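Putative (PDB 4O8S) is a nucleotidyltransferase-superfamily protein of the AbiEii toxin family that probably transfers nucleotidyl groups. Local coordinates at residues A[11-16]-A[63-68]; A[68-74]-A[86-92]. Residue numbers count along the deposited sequence, not the author numbering.

Interaction 1. Residues A[11-16]-A[63-68]; sequences KLMRAI and AIPNGI
L12, buried on helix 4-19 with a t,p rotamer, lays its CD1 against I64 CD1 (3.8 Å), P65 CD (4.0 Å) and I68 CG2 (4.5 Å). The partner segment leaves helix 56-63 after A63: I64 is the first residue off helical angles (-46/119), and P65 to I68 form a type II beta turn with G67 at 99/-11, closed by I68 N to P65 O at 3.3 Å. The two backbones come nearest at I16, whose CA lies 5.3 Å from A63 CA; I16 CG1 touches A63 CB at 4.2 Å. The preceding residue, A15, puts CB 3.4 Å from A63 O and 4.1 Å from P65 CD. One turn earlier, K11, all-trans, runs past P65 (CE to CB 4.0 Å) and its NZ donates a very short 2.5 Å hydrogen bond to N66 O. This is helix-to-loop packing at an alpha-to-beta connection, with L100 of strand 98-106 touching L12 and I16. Apolar side chains around L12 thus seal the turn against the helix, while the lysine-carbonyl link does not depend on N66's side chain.

Interaction 2. Residues A[68-74]-A[86-92]; sequences IILNDIH and MVRYATK
A classic beta bulge interrupts this antiparallel strand pair: N71 and D72 both face R88, donating from N71 N (2.9 Å) and D72 N (3.2 Å) to R88 O, with N71 at helical angles (-78/-53). The strand axes come within 4.4 Å at 148°. Before the bulge, I68 and T91 are a non-hydrogen-bonded pair, I69 and A90 a hydrogen-bonded pair (I69 N to A90 O 2.6 Å, A90 N to I69 O 2.8 Å), and L70 faces Y89. Beyond it the register shifts by one: D72 pairs with R88 (R88 N to D72 O 2.8 Å), I73 with V87, H74 with M86 (H74 N to M86 O 2.9 Å, M86 N to H74 O 2.8 Å). I68, L70, I73, V87, Y89 and T91 share the face covered by helices 4-19 and 56-63; Y89 OH hydrogen-bonds to H9. The other face is mixed, with D72 and H74 exposed. On the covered face, L70 CD1 meets V87 CG1 at 3.8 Å and I68 CG2 rests 3.8 Å from Y89 CD2.

How the interactions relate
Interaction 1 precedes interaction 2 along the chain, and their centres lie about 10 Å apart on the same side of the chain's centre. I68 belongs to both, ending the turn after helix 56-63 and starting strand 68-75. Further joins are L12 CD2 on Y89 CD1 (3.5 Å), I64 CG1 on L70 CD2 (4.0 Å) and a probable hydrogen bond between G67 O and K92 N (3.0 Å). Helix 4-19 therefore packs on both the turn and the hairpin partner, strand 82-91, which pairs in turn with strand 98-106. Together they build one edge of the mixed beta-sheet, with helices 4-19 and 56-63 packed on it, in the nucleotidyltransferase-like part of the protein.

Interaction 1. Residues A[11-16]-A[63-68]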
ATOM      1  N   LYS A  11      11.834   0.315 -11.512  1.00 37.94           N
ATOM      2  CA  LYS A  11      12.224   1.457 -12.334  1.00 40.44           C
ATOM      3  C   LYS A  11      11.056   1.954 -13.189  1.00 38.24           C
ATOM      4  O   LYS A  11      10.845   3.165 -13.335  1.00 36.59           O
ATOM      5  CB  LYS A  11      13.399   1.062 -13.223  1.00 42.28           C
ATOM      6  CG  LYS A  11      13.826   2.120 -14.228  1.00 47.82           C
ATOM      7  CD  LYS A  11      14.876   1.511 -15.165  1.00 54.45           C
ATOM      8  CE  LYS A  11      15.535   2.543 -16.068  1.00 62.85           C
ATOM      9  NZ  LYS A  11      16.539   1.901 -16.984  1.00 65.66           N
ATOM     10  N   LEU A  12      10.287   1.020 -13.746  1.00 31.53           N
ATOM     11  CA  LEU A  12       9.124   1.414 -14.532  1.00 32.96           C
ATOM     12  C   LEU A  12       8.067   2.027 -13.640  1.00 29.65           C
ATOM     13  O   LEU A  12       7.493   3.050 -13.987  1.00 29.42           O
ATOM     14  CB  LEU A  12       8.542   0.220 -15.289  1.00 33.50           C
ATOM     15  CG  LEU A  12       7.185   0.410 -15.976  1.00 32.08           C
ATOM     16  CD1 LEU A  12       7.223   1.459 -17.077  1.00 30.04           C
ATOM     17  CD2 LEU A  12       6.725  -0.938 -16.533  1.00 33.27           C
HETATM   18  N   MSE A  13       7.813   1.413 -12.483  1.00 30.29           N
HETATM   19  CA  MSE A  13       6.817   1.963 -11.566  1.00 31.03           C
HETATM   20  C   MSE A  13       7.148   3.394 -11.150  1.00 31.04           C
HETATM   21  O   MSE A  13       6.278   4.272 -11.196  1.00 32.24           O
HETATM   22  CB  MSE A  13       6.661   1.076 -10.334  1.00 31.36           C
HETATM   23  CG  MSE A  13       6.070  -0.301 -10.630  1.00 30.16           C
HETATM   24 SE   MSE A  13       5.535  -1.128  -8.900  1.00 38.23          SE
HETATM   25  CE  MSE A  13       7.270  -1.221  -8.011  1.00 33.71           C
ATOM     26  N   ARG A  14       8.405   3.638 -10.771  1.00 36.64           N
ATOM     27  CA  ARG A  14       8.837   4.983 -10.348  1.00 40.87           C
ATOM     28  C   ARG A  14       8.672   6.043 -11.430  1.00 36.38           C
ATOM     29  O   ARG A  14       8.192   7.139 -11.156  1.00 38.91           O
ATOM     30  CB  ARG A  14      10.308   4.971  -9.907  1.00 42.69           C
ATOM     31  CG  ARG A  14      10.564   4.311  -8.556  1.00 43.91           C
ATOM     32  CD  ARG A  14      11.981   4.638  -8.046  1.00 51.67           C
ATOM     33  NE  ARG A  14      12.155   4.179  -6.671  1.00 54.10           N
ATOM     34  CZ  ARG A  14      11.831   4.900  -5.599  1.00 50.11           C
ATOM     35  NH1 ARG A  14      11.320   6.123  -5.741  1.00 53.86           N
ATOM     36  NH2 ARG A  14      12.011   4.398  -4.381  1.00 52.01           N
ATOM     37  N   ALA A  15       9.089   5.718 -12.651  1.00 33.65           N
ATOM     38  CA  ALA A  15       8.977   6.657 -13.764  1.00 35.18           C
ATOM     39  C   ALA A  15       7.517   7.045 -13.964  1.00 36.30           C
ATOM     40  O   ALA A  15       7.177   8.226 -14.158  1.00 35.54           O
ATOM     41  CB  ALA A  15       9.527   6.038 -15.025  1.00 35.21           C
ATOM     42  N   ILE A  16       6.644   6.046 -13.903  1.00 34.01           N
ATOM     43  CA  ILE A  16       5.226   6.314 -14.077  1.00 33.81           C
ATOM     44  C   ILE A  16       4.728   7.266 -13.003  1.00 31.75           C
ATOM     45  O   ILE A  16       4.150   8.312 -13.320  1.00 32.46           O
ATOM     46  CB  ILE A  16       4.396   5.001 -14.070  1.00 33.79           C
ATOM     47  CG1 ILE A  16       4.593   4.268 -15.396  1.00 32.82           C
ATOM     48  CG2 ILE A  16       2.932   5.289 -13.860  1.00 29.14           C
ATOM     49  CD1 ILE A  16       4.085   2.826 -15.379  1.00 31.88           C
ATOM     50  N   ALA A  63       6.096   8.192 -20.048  1.00 46.13           N
ATOM     51  CA  ALA A  63       6.884   7.929 -18.842  1.00 41.58           C
ATOM     52  C   ALA A  63       7.928   6.832 -19.046  1.00 42.95           C
ATOM     53  O   ALA A  63       8.918   6.778 -18.311  1.00 40.28           O
ATOM     54  CB  ALA A  63       5.978   7.575 -17.673  1.00 38.71           C
ATOM     55  N   ILE A  64       7.693   5.943 -20.013  1.00 44.81           N
ATOM     56  CA  ILE A  64       8.586   4.804 -20.244  1.00 46.78           C
ATOM     57  C   ILE A  64      10.060   5.218 -20.236  1.00 48.85           C
ATOM     58  O   ILE A  64      10.473   6.061 -21.037  1.00 48.55           O
ATOM     59  CB  ILE A  64       8.288   4.085 -21.580  1.00 46.78           C
ATOM     60  CG1 ILE A  64       6.809   3.698 -21.664  1.00 46.81           C
ATOM     61  CG2 ILE A  64       9.159   2.847 -21.711  1.00 48.02           C
ATOM     62  CD1 ILE A  64       6.334   2.805 -20.515  1.00 41.46           C
ATOM     63  N   PRO A  65      10.843   4.644 -19.302  1.00 43.90           N
ATOM     64  CA  PRO A  65      12.262   4.970 -19.127  1.00 49.51           C
ATOM     65  C   PRO A  65      13.139   4.103 -20.017  1.00 52.02           C
ATOM     66  O   PRO A  65      12.701   3.052 -20.493  1.00 49.67           O
ATOM     67  CB  PRO A  65      12.515   4.615 -17.660  1.00 47.23           C
ATOM     68  CG  PRO A  65      11.591   3.415 -17.429  1.00 45.48           C
ATOM     69  CD  PRO A  65      10.363   3.687 -18.284  1.00 41.93           C
ATOM     70  N   ASN A  66      14.372   4.540 -20.237  1.00 57.54           N
ATOM     71  CA  ASN A  66      15.296   3.797 -21.077  1.00 56.33           C
ATOM     72  C   ASN A  66      15.594   2.428 -20.476  1.00 54.48           C
ATOM     73  O   ASN A  66      15.733   2.298 -19.264  1.00 54.35           O
ATOM     74  CB  ASN A  66      16.577   4.605 -21.278  1.00 61.88           C
ATOM     75  CG  ASN A  66      17.470   4.027 -22.363  1.00 65.25           C
ATOM     76  OD1 ASN A  66      18.624   3.676 -22.107  1.00 66.17           O
ATOM     77  ND2 ASN A  66      16.940   3.925 -23.580  1.00 61.25           N
ATOM     78  N   GLY A  67      15.663   1.402 -21.318  1.00 58.21           N
ATOM     79  CA  GLY A  67      15.888   0.057 -20.821  1.00 61.67           C
ATOM     80  C   GLY A  67      14.615  -0.763 -20.715  1.00 58.65           C
ATOM     81  O   GLY A  67      14.671  -1.975 -20.487  1.00 59.10           O
ATOM     82  N   ILE A  68      13.468  -0.100 -20.870  1.00 54.16           N
ATOM     83  CA  ILE A  68      12.171  -0.782 -20.842  1.00 50.78           C
ATOM     84  C   ILE A  68      11.494  -0.641 -22.198  1.00 48.44           C
ATOM     85  O   ILE A  68      11.498   0.449 -22.782  1.00 49.23           O
ATOM     86  CB  ILE A  68      11.218  -0.181 -19.766  1.00 52.72           C
ATOM     87  CG1 ILE A  68      11.879  -0.187 -18.379  1.00 46.97           C
ATOM     88  CG2 ILE A  68       9.881  -0.939 -19.749  1.00 43.42           C
ATOM     89  CD1 ILE A  68      12.064  -1.589 -17.791  1.00 45.85           C
TER

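Interaction 2. Residues A[68-74]-A[86-92]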
ATOM      1  N   ILE A  68      13.468  -0.100 -20.870  1.00 54.16           N
ATOM      2  CA  ILE A  68      12.171  -0.782 -20.842  1.00 50.78           C
ATOM      3  C   ILE A  68      11.494  -0.641 -22.198  1.00 48.44           C
ATOM      4  O   ILE A  68      11.498   0.449 -22.782  1.00 49.23           O
ATOM      5  CB  ILE A  68      11.218  -0.181 -19.766  1.00 52.72           C
ATOM      6  CG1 ILE A  68      11.879  -0.187 -18.379  1.00 46.97           C
ATOM      7  CG2 ILE A  68       9.881  -0.939 -19.749  1.00 43.42           C
ATOM      8  CD1 ILE A  68      12.064  -1.589 -17.791  1.00 45.85           C
ATOM      9  N   ILE A  69      10.922  -1.731 -22.706  1.00 50.69           N
ATOM     10  CA  ILE A  69      10.138  -1.666 -23.939  1.00 52.99           C
ATOM     11  C   ILE A  69       8.659  -1.820 -23.636  1.00 46.79           C
ATOM     12  O   ILE A  69       8.250  -2.824 -23.048  1.00 45.10           O
ATOM     13  CB  ILE A  69      10.513  -2.773 -24.945  1.00 55.17           C
ATOM     14  CG1 ILE A  69      11.957  -2.606 -25.425  1.00 61.40           C
ATOM     15  CG2 ILE A  69       9.556  -2.746 -26.144  1.00 51.68           C
ATOM     16  CD1 ILE A  69      12.977  -3.346 -24.584  1.00 63.83           C
ATOM     17  N   LEU A  70       7.863  -0.833 -24.038  1.00 45.13           N
ATOM     18  CA  LEU A  70       6.413  -0.929 -23.909  1.00 42.73           C
ATOM     19  C   LEU A  70       5.825  -1.727 -25.060  1.00 48.07           C
ATOM     20  O   LEU A  70       5.804  -1.267 -26.209  1.00 50.13           O
ATOM     21  CB  LEU A  70       5.784   0.458 -23.866  1.00 45.64           C
ATOM     22  CG  LEU A  70       4.261   0.496 -23.700  1.00 46.79           C
ATOM     23  CD1 LEU A  70       3.798  -0.351 -22.506  1.00 42.26           C
ATOM     24  CD2 LEU A  70       3.800   1.941 -23.560  1.00 47.44           C
ATOM     25  N   ASN A  71       5.355  -2.929 -24.750  1.00 53.26           N
ATOM     26  CA  ASN A  71       4.683  -3.763 -25.747  1.00 53.34           C
ATOM     27  C   ASN A  71       3.233  -3.335 -26.020  1.00 60.09           C
ATOM     28  O   ASN A  71       2.847  -3.105 -27.175  1.00 60.91           O
ATOM     29  CB  ASN A  71       4.746  -5.235 -25.331  1.00 51.91           C
ATOM     30  CG  ASN A  71       6.152  -5.803 -25.441  1.00 56.03           C
ATOM     31  OD1 ASN A  71       7.016  -5.207 -26.085  1.00 57.16           O
ATOM     32  ND2 ASN A  71       6.388  -6.954 -24.814  1.00 56.52           N
ATOM     33  N   ASP A  72       2.442  -3.214 -24.953  1.00 59.98           N
ATOM     34  CA  ASP A  72       1.015  -2.930 -25.076  1.00 60.64           C
ATOM     35  C   ASP A  72       0.423  -2.436 -23.747  1.00 55.63           C
ATOM     36  O   ASP A  72       0.915  -2.782 -22.670  1.00 54.25           O
ATOM     37  CB  ASP A  72       0.283  -4.203 -25.530  1.00 61.69           C
ATOM     38  CG  ASP A  72      -1.193  -3.968 -25.817  1.00 67.31           C
ATOM     39  OD1 ASP A  72      -1.519  -2.971 -26.514  1.00 67.87           O
ATOM     40  OD2 ASP A  72      -2.026  -4.782 -25.342  1.00 70.64           O
ATOM     41  N   ILE A  73      -0.624  -1.619 -23.825  1.00 42.20           N
ATOM     42  CA  ILE A  73      -1.438  -1.326 -22.648  1.00 39.67           C
ATOM     43  C   ILE A  73      -2.861  -1.809 -22.893  1.00 41.45           C
ATOM     44  O   ILE A  73      -3.581  -1.222 -23.706  1.00 43.39           O
ATOM     45  CB  ILE A  73      -1.504   0.176 -22.335  1.00 39.81           C
ATOM     46  CG1 ILE A  73      -0.098   0.775 -22.188  1.00 41.91           C
ATOM     47  CG2 ILE A  73      -2.323   0.428 -21.050  1.00 33.32           C
ATOM     48  CD1 ILE A  73      -0.101   2.301 -21.972  1.00 38.39           C
ATOM     49  N   HIS A  74      -3.265  -2.865 -22.193  1.00 41.80           N
ATOM     50  CA  HIS A  74      -4.640  -3.364 -22.268  1.00 42.99           C
ATOM     51  C   HIS A  74      -5.557  -2.689 -21.230  1.00 43.08           C
ATOM     52  O   HIS A  74      -5.295  -2.738 -20.016  1.00 41.23           O
ATOM     53  CB  HIS A  74      -4.669  -4.895 -22.109  1.00 41.64           C
ATOM     54  CG  HIS A  74      -6.050  -5.478 -22.151  1.00 49.50           C
ATOM     55  ND1 HIS A  74      -6.831  -5.470 -23.290  1.00 50.98           N
ATOM     56  CD2 HIS A  74      -6.796  -6.079 -21.191  1.00 47.81           C
ATOM     57  CE1 HIS A  74      -7.995  -6.037 -23.029  1.00 46.93           C
ATOM     58  NE2 HIS A  74      -8.001  -6.413 -21.761  1.00 47.69           N
HETATM   59  N   MSE A  86      -3.574  -3.102 -17.855  1.00 33.22           N
HETATM   60  CA  MSE A  86      -2.470  -4.054 -17.820  1.00 34.64           C
HETATM   61  C   MSE A  86      -1.371  -3.518 -18.722  1.00 37.69           C
HETATM   62  O   MSE A  86      -1.500  -3.512 -19.951  1.00 37.24           O
HETATM   63  CB  MSE A  86      -2.938  -5.431 -18.272  1.00 38.87           C
HETATM   64  CG  MSE A  86      -4.165  -5.896 -17.491  1.00 47.71           C
HETATM   65 SE   MSE A  86      -3.656  -6.104 -15.600  1.00 66.61          SE
HETATM   66  CE  MSE A  86      -5.343  -5.754 -14.647  1.00 56.05           C
ATOM     67  N   VAL A  87      -0.309  -3.007 -18.106  1.00 34.30           N
ATOM     68  CA  VAL A  87       0.819  -2.488 -18.863  1.00 35.85           C
ATOM     69  C   VAL A  87       1.794  -3.611 -19.141  1.00 36.23           C
ATOM     70  O   VAL A  87       2.398  -4.154 -18.219  1.00 40.98           O
ATOM     71  CB  VAL A  87       1.537  -1.366 -18.108  1.00 33.36           C
ATOM     72  CG1 VAL A  87       2.778  -0.941 -18.863  1.00 32.92           C
ATOM     73  CG2 VAL A  87       0.587  -0.184 -17.917  1.00 33.52           C
ATOM     74  N   ARG A  88       1.942  -3.972 -20.411  1.00 43.74           N
ATOM     75  CA  ARG A  88       2.804  -5.094 -20.770  1.00 45.69           C
ATOM     76  C   ARG A  88       4.103  -4.597 -21.389  1.00 44.01           C
ATOM     77  O   ARG A  88       4.107  -3.726 -22.269  1.00 41.29           O
ATOM     78  CB  ARG A  88       2.068  -6.075 -21.688  1.00 49.48           C
ATOM     79  CG  ARG A  88       0.659  -6.378 -21.190  1.00 54.89           C
ATOM     80  CD  ARG A  88       0.040  -7.564 -21.892  1.00 59.39           C
ATOM     81  NE  ARG A  88      -1.395  -7.660 -21.626  1.00 63.93           N
ATOM     82  CZ  ARG A  88      -1.926  -8.241 -20.549  1.00 62.96           C
ATOM     83  NH1 ARG A  88      -1.142  -8.778 -19.617  1.00 58.83           N
ATOM     84  NH2 ARG A  88      -3.248  -8.283 -20.401  1.00 62.12           N
ATOM     85  N   TYR A  89       5.212  -5.134 -20.895  1.00 38.80           N
ATOM     86  CA  TYR A  89       6.512  -4.563 -21.218  1.00 40.56           C
ATOM     87  C   TYR A  89       7.596  -5.619 -21.176  1.00 40.60           C
ATOM     88  O   TYR A  89       7.417  -6.692 -20.578  1.00 40.55           O
ATOM     89  CB  TYR A  89       6.867  -3.440 -20.231  1.00 37.00           C
ATOM     90  CG  TYR A  89       7.222  -3.953 -18.846  1.00 37.91           C
ATOM     91  CD1 TYR A  89       6.237  -4.156 -17.882  1.00 35.69           C
ATOM     92  CD2 TYR A  89       8.540  -4.230 -18.502  1.00 37.47           C
ATOM     93  CE1 TYR A  89       6.557  -4.629 -16.624  1.00 34.64           C
ATOM     94  CE2 TYR A  89       8.867  -4.701 -17.251  1.00 38.94           C
ATOM     95  CZ  TYR A  89       7.880  -4.892 -16.314  1.00 33.69           C
ATOM     96  OH  TYR A  89       8.211  -5.371 -15.069  1.00 34.28           O
ATOM     97  N   ALA A  90       8.723  -5.292 -21.801  1.00 40.16           N
ATOM     98  CA  ALA A  90       9.931  -6.107 -21.721  1.00 48.55           C
ATOM     99  C   ALA A  90      11.093  -5.181 -21.380  1.00 49.31           C
ATOM    100  O   ALA A  90      10.915  -3.954 -21.299  1.00 47.81           O
ATOM    101  CB  ALA A  90      10.193  -6.833 -23.045  1.00 49.65           C
ATOM    102  N   THR A  91      12.274  -5.759 -21.176  1.00 47.79           N
ATOM    103  CA  THR A  91      13.466  -4.969 -20.868  1.00 54.97           C
ATOM    104  C   THR A  91      14.559  -5.230 -21.895  1.00 59.54           C
ATOM    105  O   THR A  91      14.388  -6.052 -22.797  1.00 56.71           O
ATOM    106  CB  THR A  91      14.022  -5.288 -19.464  1.00 53.12           C
ATOM    107  OG1 THR A  91      14.536  -6.626 -19.438  1.00 56.48           O
ATOM    108  CG2 THR A  91      12.936  -5.160 -18.424  1.00 49.41           C
ATOM    109  N   LYS A  92      15.678  -4.525 -21.759  1.00 84.83           N
ATOM    110  CA  LYS A  92      16.853  -4.821 -22.566  1.00 87.19           C
ATOM    111  C   LYS A  92      17.514  -6.081 -22.018  1.00 86.76           C
ATOM    112  O   LYS A  92      18.112  -6.866 -22.757  1.00 84.23           O
ATOM    113  CB  LYS A  92      17.835  -3.650 -22.545  1.00 85.81           C
ATOM    114  CG  LYS A  92      17.264  -2.353 -23.110  1.00 88.94           C
ATOM    115  CD  LYS A  92      16.566  -2.576 -24.450  1.00 89.12           C
ATOM    116  CE  LYS A  92      16.012  -1.271 -25.014  1.00 89.16           C
ATOM    117  NZ  LYS A  92      17.086  -0.267 -25.265  1.00 97.15           N
TER